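Local atomic coordinates of uncharacterized protein (Legionella pneumophila subsp. pneumophila, PDB entry 5T2X), a protein that is of unknown function, an almost wholly helical member of the DUF5630 family from a pathogenic Legionella. Residues A34-I47 with F59-H72. Residues are numbered along the deposited sequence; the frame is centred on the assembly and turned at random.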
ATOM      1  N   ALA A  34     -22.208 -10.443  19.735  1.00 37.26           N
ATOM      2  CA  ALA A  34     -20.822 -10.664  19.337  1.00 40.77           C
ATOM      3  C   ALA A  34     -20.183  -9.377  18.836  1.00 43.65           C
ATOM      4  O   ALA A  34     -19.023  -9.085  19.154  1.00 38.13           O
ATOM      5  CB  ALA A  34     -20.750 -11.748  18.264  1.00 32.27           C
ATOM      6  N   LYS A  35     -20.927  -8.594  18.052  1.00 35.16           N
ATOM      7  CA  LYS A  35     -20.424  -7.307  17.585  1.00 42.22           C
ATOM      8  C   LYS A  35     -20.207  -6.343  18.743  1.00 38.69           C
ATOM      9  O   LYS A  35     -19.289  -5.516  18.703  1.00 39.11           O
ATOM     10  CB  LYS A  35     -21.401  -6.722  16.565  1.00 38.25           C
ATOM     11  CG  LYS A  35     -20.971  -5.421  15.929  1.00 49.20           C
ATOM     12  CD  LYS A  35     -21.938  -5.044  14.821  1.00 58.21           C
ATOM     13  CE  LYS A  35     -21.621  -3.682  14.245  1.00 63.02           C
ATOM     14  NZ  LYS A  35     -22.530  -3.340  13.115  1.00 70.00           N
HETATM   15  N   MSE A  36     -21.029  -6.443  19.779  1.00 42.01           N
HETATM   16  CA  MSE A  36     -20.906  -5.607  20.964  1.00 39.04           C
HETATM   17  C   MSE A  36     -19.615  -5.896  21.727  1.00 44.93           C
HETATM   18  O   MSE A  36     -18.943  -4.977  22.198  1.00 41.08           O
HETATM   19  CB  MSE A  36     -22.123  -5.826  21.861  1.00 42.10           C
HETATM   20  CG  MSE A  36     -21.991  -5.318  23.271  1.00 51.43           C
HETATM   21 SE   MSE A  36     -23.520  -5.930  24.310  1.00 62.42          SE
HETATM   22  CE  MSE A  36     -22.951  -5.304  26.067  1.00 39.77           C
ATOM     23  N   LEU A  37     -19.268  -7.179  21.842  1.00 33.36           N
ATOM     24  CA  LEU A  37     -18.038  -7.556  22.529  1.00 33.31           C
ATOM     25  C   LEU A  37     -16.810  -7.294  21.665  1.00 37.64           C
ATOM     26  O   LEU A  37     -15.757  -6.906  22.182  1.00 36.96           O
ATOM     27  CB  LEU A  37     -18.094  -9.028  22.941  1.00 29.81           C
ATOM     28  CG  LEU A  37     -19.055  -9.389  24.073  1.00 31.35           C
ATOM     29  CD1 LEU A  37     -18.947 -10.868  24.414  1.00 26.77           C
ATOM     30  CD2 LEU A  37     -18.783  -8.531  25.301  1.00 28.82           C
ATOM     31  N   LEU A  38     -16.928  -7.504  20.350  1.00 37.28           N
ATOM     32  CA  LEU A  38     -15.806  -7.242  19.454  1.00 33.39           C
ATOM     33  C   LEU A  38     -15.406  -5.773  19.474  1.00 34.48           C
ATOM     34  O   LEU A  38     -14.218  -5.452  19.344  1.00 36.67           O
ATOM     35  CB  LEU A  38     -16.158  -7.680  18.032  1.00 35.60           C
ATOM     36  CG  LEU A  38     -16.146  -9.189  17.767  1.00 39.16           C
ATOM     37  CD1 LEU A  38     -16.875  -9.512  16.474  1.00 34.35           C
ATOM     38  CD2 LEU A  38     -14.717  -9.707  17.724  1.00 35.16           C
ATOM     39  N   ASN A  39     -16.374  -4.869  19.641  1.00 34.72           N
ATOM     40  CA  ASN A  39     -16.060  -3.444  19.678  1.00 37.14           C
ATOM     41  C   ASN A  39     -15.345  -3.036  20.960  1.00 38.98           C
ATOM     42  O   ASN A  39     -14.645  -2.018  20.964  1.00 43.22           O
ATOM     43  CB  ASN A  39     -17.334  -2.617  19.510  1.00 37.28           C
ATOM     44  CG  ASN A  39     -17.801  -2.556  18.072  1.00 47.26           C
ATOM     45  OD1 ASN A  39     -16.998  -2.606  17.140  1.00 51.33           O
ATOM     46  ND2 ASN A  39     -19.111  -2.443  17.882  1.00 43.19           N
ATOM     47  N   ASN A  40     -15.505  -3.798  22.044  1.00 33.22           N
ATOM     48  CA  ASN A  40     -14.808  -3.476  23.284  1.00 36.02           C
ATOM     49  C   ASN A  40     -13.325  -3.814  23.219  1.00 34.65           C
ATOM     50  O   ASN A  40     -12.551  -3.299  24.031  1.00 43.75           O
ATOM     51  CB  ASN A  40     -15.448  -4.214  24.462  1.00 34.30           C
ATOM     52  CG  ASN A  40     -16.874  -3.779  24.716  1.00 34.77           C
ATOM     53  OD1 ASN A  40     -17.248  -2.645  24.426  1.00 38.57           O
ATOM     54  ND2 ASN A  40     -17.681  -4.683  25.260  1.00 36.37           N
ATOM     55  N   LEU A  41     -12.917  -4.658  22.277  1.00 34.53           N
ATOM     56  CA  LEU A  41     -11.539  -5.117  22.224  1.00 39.37           C
ATOM     57  C   LEU A  41     -10.609  -4.015  21.732  1.00 35.75           C
ATOM     58  O   LEU A  41     -10.997  -3.138  20.958  1.00 37.17           O
ATOM     59  CB  LEU A  41     -11.415  -6.331  21.305  1.00 33.58           C
ATOM     60  CG  LEU A  41     -12.141  -7.612  21.709  1.00 41.52           C
ATOM     61  CD1 LEU A  41     -11.962  -8.669  20.631  1.00 31.87           C
ATOM     62  CD2 LEU A  41     -11.626  -8.114  23.046  1.00 38.23           C
ATOM     63  N   ASP A  42      -9.365  -4.069  22.199  1.00 35.83           N
ATOM     64  CA  ASP A  42      -8.317  -3.273  21.588  1.00 35.94           C
ATOM     65  C   ASP A  42      -7.979  -3.837  20.212  1.00 34.31           C
ATOM     66  O   ASP A  42      -8.210  -5.015  19.921  1.00 31.23           O
ATOM     67  CB  ASP A  42      -7.072  -3.247  22.475  1.00 35.83           C
ATOM     68  CG  ASP A  42      -6.640  -4.633  22.913  1.00 46.38           C
ATOM     69  OD1 ASP A  42      -7.501  -5.405  23.386  1.00 48.15           O
ATOM     70  OD2 ASP A  42      -5.443  -4.956  22.772  1.00 55.76           O
ATOM     71  N   LEU A  43      -7.426  -2.974  19.357  1.00 30.04           N
ATOM     72  CA  LEU A  43      -7.149  -3.382  17.984  1.00 31.60           C
ATOM     73  C   LEU A  43      -6.185  -4.561  17.929  1.00 39.38           C
ATOM     74  O   LEU A  43      -6.307  -5.417  17.046  1.00 50.24           O
ATOM     75  CB  LEU A  43      -6.598  -2.198  17.183  1.00 30.44           C
ATOM     76  CG  LEU A  43      -6.403  -2.428  15.683  1.00 33.53           C
ATOM     77  CD1 LEU A  43      -7.665  -2.999  15.056  1.00 34.54           C
ATOM     78  CD2 LEU A  43      -6.008  -1.132  14.996  1.00 27.86           C
ATOM     79  N   THR A  44      -5.231  -4.631  18.863  1.00 36.29           N
ATOM     80  CA  THR A  44      -4.295  -5.751  18.881  1.00 42.43           C
ATOM     81  C   THR A  44      -5.026  -7.070  19.095  1.00 37.47           C
ATOM     82  O   THR A  44      -4.778  -8.055  18.391  1.00 38.92           O
ATOM     83  CB  THR A  44      -3.239  -5.543  19.967  1.00 43.81           C
ATOM     84  OG1 THR A  44      -2.483  -4.358  19.686  1.00 52.24           O
ATOM     85  CG2 THR A  44      -2.296  -6.741  20.023  1.00 33.62           C
ATOM     86  N   THR A  45      -5.945  -7.103  20.062  1.00 33.23           N
ATOM     87  CA  THR A  45      -6.662  -8.339  20.357  1.00 32.97           C
ATOM     88  C   THR A  45      -7.677  -8.664  19.268  1.00 36.95           C
ATOM     89  O   THR A  45      -7.857  -9.834  18.910  1.00 38.37           O
ATOM     90  CB  THR A  45      -7.344  -8.230  21.719  1.00 42.30           C
ATOM     91  OG1 THR A  45      -6.381  -7.839  22.705  1.00 42.05           O
ATOM     92  CG2 THR A  45      -7.953  -9.565  22.121  1.00 40.68           C
ATOM     93  N   LEU A  46      -8.347  -7.641  18.728  1.00 29.50           N
ATOM     94  CA  LEU A  46      -9.306  -7.864  17.649  1.00 32.17           C
ATOM     95  C   LEU A  46      -8.636  -8.513  16.445  1.00 37.92           C
ATOM     96  O   LEU A  46      -9.127  -9.513  15.908  1.00 36.02           O
ATOM     97  CB  LEU A  46      -9.964  -6.543  17.249  1.00 32.50           C
ATOM     98  CG  LEU A  46     -10.814  -6.572  15.972  1.00 38.51           C
ATOM     99  CD1 LEU A  46     -12.024  -7.482  16.136  1.00 31.52           C
ATOM    100  CD2 LEU A  46     -11.245  -5.169  15.570  1.00 36.87           C
ATOM    101  N   ILE A  47      -7.506  -7.954  16.006  1.00 33.70           N
ATOM    102  CA  ILE A  47      -6.793  -8.516  14.863  1.00 38.54           C
ATOM    103  C   ILE A  47      -6.307  -9.925  15.180  1.00 41.35           C
ATOM    104  O   ILE A  47      -6.387 -10.831  14.341  1.00 46.90           O
ATOM    105  CB  ILE A  47      -5.632  -7.590  14.456  1.00 32.66           C
ATOM    106  CG1 ILE A  47      -6.178  -6.263  13.927  1.00 35.04           C
ATOM    107  CG2 ILE A  47      -4.746  -8.262  13.420  1.00 29.54           C
ATOM    108  CD1 ILE A  47      -5.107  -5.287  13.513  1.00 34.72           C
ATOM    109  N   PHE A  59     -16.993 -13.233  10.046  1.00 51.26           N
ATOM    110  CA  PHE A  59     -18.006 -12.316  10.558  1.00 48.56           C
ATOM    111  C   PHE A  59     -17.537 -10.870  10.469  1.00 44.42           C
ATOM    112  O   PHE A  59     -18.328  -9.972  10.158  1.00 43.59           O
ATOM    113  CB  PHE A  59     -18.353 -12.690  12.000  1.00 41.96           C
ATOM    114  CG  PHE A  59     -19.358 -11.780  12.644  1.00 50.04           C
ATOM    115  CD1 PHE A  59     -20.694 -11.834  12.282  1.00 50.46           C
ATOM    116  CD2 PHE A  59     -18.971 -10.885  13.628  1.00 50.83           C
ATOM    117  CE1 PHE A  59     -21.622 -11.001  12.878  1.00 44.67           C
ATOM    118  CE2 PHE A  59     -19.894 -10.051  14.229  1.00 53.69           C
ATOM    119  CZ  PHE A  59     -21.223 -10.109  13.854  1.00 51.45           C
ATOM    120  N   CYS A  60     -16.249 -10.627  10.724  1.00 41.89           N
ATOM    121  CA  CYS A  60     -15.703  -9.275  10.704  1.00 36.78           C
ATOM    122  C   CYS A  60     -15.441  -8.753   9.299  1.00 42.36           C
ATOM    123  O   CYS A  60     -15.118  -7.570   9.148  1.00 44.66           O
ATOM    124  CB  CYS A  60     -14.408  -9.220  11.521  1.00 30.05           C
ATOM    125  SG  CYS A  60     -14.643  -9.415  13.305  1.00 38.19           S
ATOM    126  N   GLU A  61     -15.565  -9.592   8.273  1.00 48.33           N
ATOM    127  CA  GLU A  61     -15.383  -9.158   6.896  1.00 48.05           C
ATOM    128  C   GLU A  61     -16.699  -8.903   6.175  1.00 56.67           C
ATOM    129  O   GLU A  61     -16.683  -8.456   5.025  1.00 66.06           O
ATOM    130  CB  GLU A  61     -14.559 -10.189   6.115  1.00 50.77           C
ATOM    131  CG  GLU A  61     -13.101 -10.276   6.542  1.00 45.94           C
ATOM    132  CD  GLU A  61     -12.378  -8.947   6.434  1.00 55.06           C
ATOM    133  OE1 GLU A  61     -12.678  -8.176   5.498  1.00 61.37           O
ATOM    134  OE2 GLU A  61     -11.510  -8.672   7.289  1.00 61.82           O
ATOM    135  N   GLU A  62     -17.830  -9.178   6.817  1.00 57.82           N
ATOM    136  CA  GLU A  62     -19.122  -8.893   6.215  1.00 56.75           C
ATOM    137  C   GLU A  62     -19.383  -7.388   6.205  1.00 60.29           C
ATOM    138  O   GLU A  62     -18.718  -6.608   6.893  1.00 63.63           O
ATOM    139  CB  GLU A  62     -20.234  -9.632   6.961  1.00 53.60           C
ATOM    140  CG  GLU A  62     -20.107 -11.147   6.892  1.00 62.87           C
ATOM    141  CD  GLU A  62     -21.118 -11.867   7.761  1.00 79.38           C
ATOM    142  OE1 GLU A  62     -21.938 -11.188   8.413  1.00 86.72           O
ATOM    143  OE2 GLU A  62     -21.091 -13.116   7.795  1.00 83.34           O
ATOM    144  N   ALA A  63     -20.375  -6.985   5.407  1.00 60.88           N
ATOM    145  CA  ALA A  63     -20.608  -5.563   5.170  1.00 60.51           C
ATOM    146  C   ALA A  63     -21.051  -4.843   6.438  1.00 56.46           C
ATOM    147  O   ALA A  63     -20.583  -3.736   6.724  1.00 54.62           O
ATOM    148  CB  ALA A  63     -21.643  -5.379   4.060  1.00 64.59           C
ATOM    149  N   GLU A  64     -21.953  -5.453   7.210  1.00 58.88           N
ATOM    150  CA  GLU A  64     -22.482  -4.789   8.396  1.00 63.96           C
ATOM    151  C   GLU A  64     -21.481  -4.728   9.544  1.00 58.67           C
ATOM    152  O   GLU A  64     -21.781  -4.099  10.564  1.00 64.95           O
ATOM    153  CB  GLU A  64     -23.767  -5.481   8.862  1.00 80.29           C
ATOM    154  CG  GLU A  64     -23.632  -6.972   9.131  1.00 96.46           C
ATOM    155  CD  GLU A  64     -23.784  -7.817   7.880  1.00106.01           C
ATOM    156  OE1 GLU A  64     -23.961  -7.241   6.785  1.00106.28           O
ATOM    157  OE2 GLU A  64     -23.730  -9.059   7.991  1.00109.38           O
ATOM    158  N   GLN A  65     -20.311  -5.350   9.408  1.00 50.32           N
ATOM    159  CA  GLN A  65     -19.269  -5.285  10.424  1.00 50.79           C
ATOM    160  C   GLN A  65     -18.153  -4.314  10.060  1.00 50.56           C
ATOM    161  O   GLN A  65     -17.163  -4.219  10.791  1.00 48.15           O
ATOM    162  CB  GLN A  65     -18.692  -6.678  10.682  1.00 49.08           C
ATOM    163  CG  GLN A  65     -19.435  -7.457  11.756  1.00 49.97           C
ATOM    164  CD  GLN A  65     -20.875  -7.745  11.382  1.00 56.73           C
ATOM    165  OE1 GLN A  65     -21.799  -7.116  11.896  1.00 63.09           O
ATOM    166  NE2 GLN A  65     -21.072  -8.705  10.486  1.00 51.81           N
ATOM    167  N   ALA A  66     -18.299  -3.585   8.951  1.00 39.85           N
ATOM    168  CA  ALA A  66     -17.288  -2.620   8.538  1.00 43.54           C
ATOM    169  C   ALA A  66     -17.165  -1.453   9.510  1.00 43.79           C
ATOM    170  O   ALA A  66     -16.100  -0.828   9.579  1.00 39.32           O
ATOM    171  CB  ALA A  66     -17.606  -2.101   7.133  1.00 36.25           C
ATOM    172  N   ASP A  67     -18.227  -1.136  10.256  1.00 42.36           N
ATOM    173  CA  ASP A  67     -18.143  -0.060  11.238  1.00 44.27           C
ATOM    174  C   ASP A  67     -17.206  -0.404  12.386  1.00 42.84           C
ATOM    175  O   ASP A  67     -16.695   0.508  13.048  1.00 39.81           O
ATOM    176  CB  ASP A  67     -19.531   0.267  11.782  1.00 47.32           C
ATOM    177  CG  ASP A  67     -20.149  -0.898  12.522  1.00 68.99           C
ATOM    178  OD1 ASP A  67     -20.698  -1.796  11.854  1.00 73.99           O
ATOM    179  OD2 ASP A  67     -20.083  -0.915  13.770  1.00 80.79           O
ATOM    180  N   ILE A  68     -16.983  -1.694  12.645  1.00 42.84           N
ATOM    181  CA  ILE A  68     -16.004  -2.092  13.650  1.00 42.25           C
ATOM    182  C   ILE A  68     -14.624  -1.576  13.272  1.00 41.39           C
ATOM    183  O   ILE A  68     -13.881  -1.062  14.118  1.00 43.58           O
ATOM    184  CB  ILE A  68     -16.006  -3.623  13.821  1.00 45.56           C
ATOM    185  CG1 ILE A  68     -17.381  -4.115  14.280  1.00 52.53           C
ATOM    186  CG2 ILE A  68     -14.917  -4.053  14.796  1.00 40.52           C
ATOM    187  CD1 ILE A  68     -17.464  -5.618  14.447  1.00 44.47           C
ATOM    188  N   TRP A  69     -14.269  -1.684  11.991  1.00 35.41           N
ATOM    189  CA  TRP A  69     -12.957  -1.245  11.533  1.00 31.06           C
ATOM    190  C   TRP A  69     -12.885   0.271  11.388  1.00 36.50           C
ATOM    191  O   TRP A  69     -11.837   0.869  11.655  1.00 41.68           O
ATOM    192  CB  TRP A  69     -12.612  -1.930  10.211  1.00 29.39           C
ATOM    193  CG  TRP A  69     -12.662  -3.428  10.293  1.00 34.81           C
ATOM    194  CD1 TRP A  69     -13.635  -4.245   9.794  1.00 38.16           C
ATOM    195  CD2 TRP A  69     -11.704  -4.285  10.924  1.00 33.98           C
ATOM    196  NE1 TRP A  69     -13.337  -5.558  10.069  1.00 37.41           N
ATOM    197  CE2 TRP A  69     -12.158  -5.609  10.764  1.00 33.93           C
ATOM    198  CE3 TRP A  69     -10.505  -4.062  11.609  1.00 34.76           C
ATOM    199  CZ2 TRP A  69     -11.455  -6.705  11.261  1.00 42.58           C
ATOM    200  CZ3 TRP A  69      -9.809  -5.151  12.101  1.00 29.64           C
ATOM    201  CH2 TRP A  69     -10.286  -6.456  11.926  1.00 38.07           C
ATOM    202  N   ARG A  70     -13.983   0.908  10.966  1.00 41.32           N
ATOM    203  CA  ARG A  70     -13.973   2.359  10.801  1.00 37.97           C
ATOM    204  C   ARG A  70     -13.763   3.071  12.128  1.00 42.80           C
ATOM    205  O   ARG A  70     -13.126   4.130  12.167  1.00 49.32           O
ATOM    206  CB  ARG A  70     -15.272   2.833  10.151  1.00 38.04           C
ATOM    207  CG  ARG A  70     -15.396   2.449   8.693  1.00 54.22           C
ATOM    208  CD  ARG A  70     -16.468   3.261   7.990  1.00 40.02           C
ATOM    209  NE  ARG A  70     -16.549   2.894   6.580  1.00 50.35           N
ATOM    210  CZ  ARG A  70     -17.291   1.894   6.116  1.00 61.35           C
ATOM    211  NH1 ARG A  70     -18.020   1.168   6.951  1.00 61.15           N
ATOM    212  NH2 ARG A  70     -17.306   1.622   4.818  1.00 68.78           N
ATOM    213  N   THR A  71     -14.289   2.511  13.219  1.00 34.70           N
ATOM    214  CA  THR A  71     -14.026   3.076  14.537  1.00 39.68           C
ATOM    215  C   THR A  71     -12.535   3.072  14.844  1.00 38.40           C
ATOM    216  O   THR A  71     -11.989   4.068  15.335  1.00 47.70           O
ATOM    217  CB  THR A  71     -14.800   2.301  15.605  1.00 42.76           C
ATOM    218  OG1 THR A  71     -16.207   2.425  15.359  1.00 48.37           O
ATOM    219  CG2 THR A  71     -14.481   2.835  16.994  1.00 33.55           C
ATOM    220  N   HIS A  72     -11.853   1.963  14.545  1.00 39.64           N
ATOM    221  CA  HIS A  72     -10.409   1.911  14.743  1.00 39.24           C
ATOM    222  C   HIS A  72      -9.681   2.810  13.752  1.00 34.30           C
ATOM    223  O   HIS A  72      -8.667   3.428  14.096  1.00 39.51           O
ATOM    224  CB  HIS A  72      -9.913   0.470  14.628  1.00 34.39           C
ATOM    225  CG  HIS A  72     -10.353  -0.409  15.755  1.00 39.77           C
ATOM    226  ND1 HIS A  72      -9.871  -0.270  17.039  1.00 40.00           N
ATOM    227  CD2 HIS A  72     -11.228  -1.442  15.793  1.00 34.35           C
ATOM    228  CE1 HIS A  72     -10.431  -1.177  17.819  1.00 38.12           C
ATOM    229  NE2 HIS A  72     -11.259  -1.902  17.087  1.00 37.09           N
TER
HETATM  230  O   HOH W   1     -12.616  -3.509  18.604  1.00 35.17           O
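L46 and I68 pack as reciprocal knobs into holes, each seated among side chains of the other segment, a worked example of knobs-into-holes packing between helices. L46 sits among C60, I68, W69 and H72; its CD2 lies over one face of the W69 six-membered ring, a CH-pi contact 4.2 Å from the centroid, while touching I68 CG2. I68 in turn enters the hole formed by K35, L38, N39 and L46. Beside this centre L38 CD1 meets the edge of the F59 ring, 3.8 Å from CD2, and reaches C60 SG. W69 is held in place by its indole NE1, which donates to C60 O at 2.8 Å with the acceptor in the ring plane. L43, with CG anti to the backbone N (chi1 -173°), lays CD1 over a face of the H72 imidazole. At the ring's edge, one water joins H72 NE2 to the carbonyls of L38 and L41, satisfying both in the turn between helix 31-40 and helix 43-52.

The side toward solvent, with K35, N39, D67 and E64, is more open and polar. An extended K35 passes its CG along I68 CD1, and its NZ reaches two neighbouring acceptors, donating to E64 O (2.8 Å) and forming a salt bridge with D67 OD1 (2.7 Å). This ties helix 31-40 to the 3-10 turn at 63-65 and to D67 in helix 66-76. E64 itself is poorly ordered.

Helices 34-40 and 66-72 run nearly parallel, 16° apart, whereas 43-47 lies roughly antiparallel to 66-72. Helix 15-27 covers A34, L38 and F59, and helix 91-111 packs on I47 and W69.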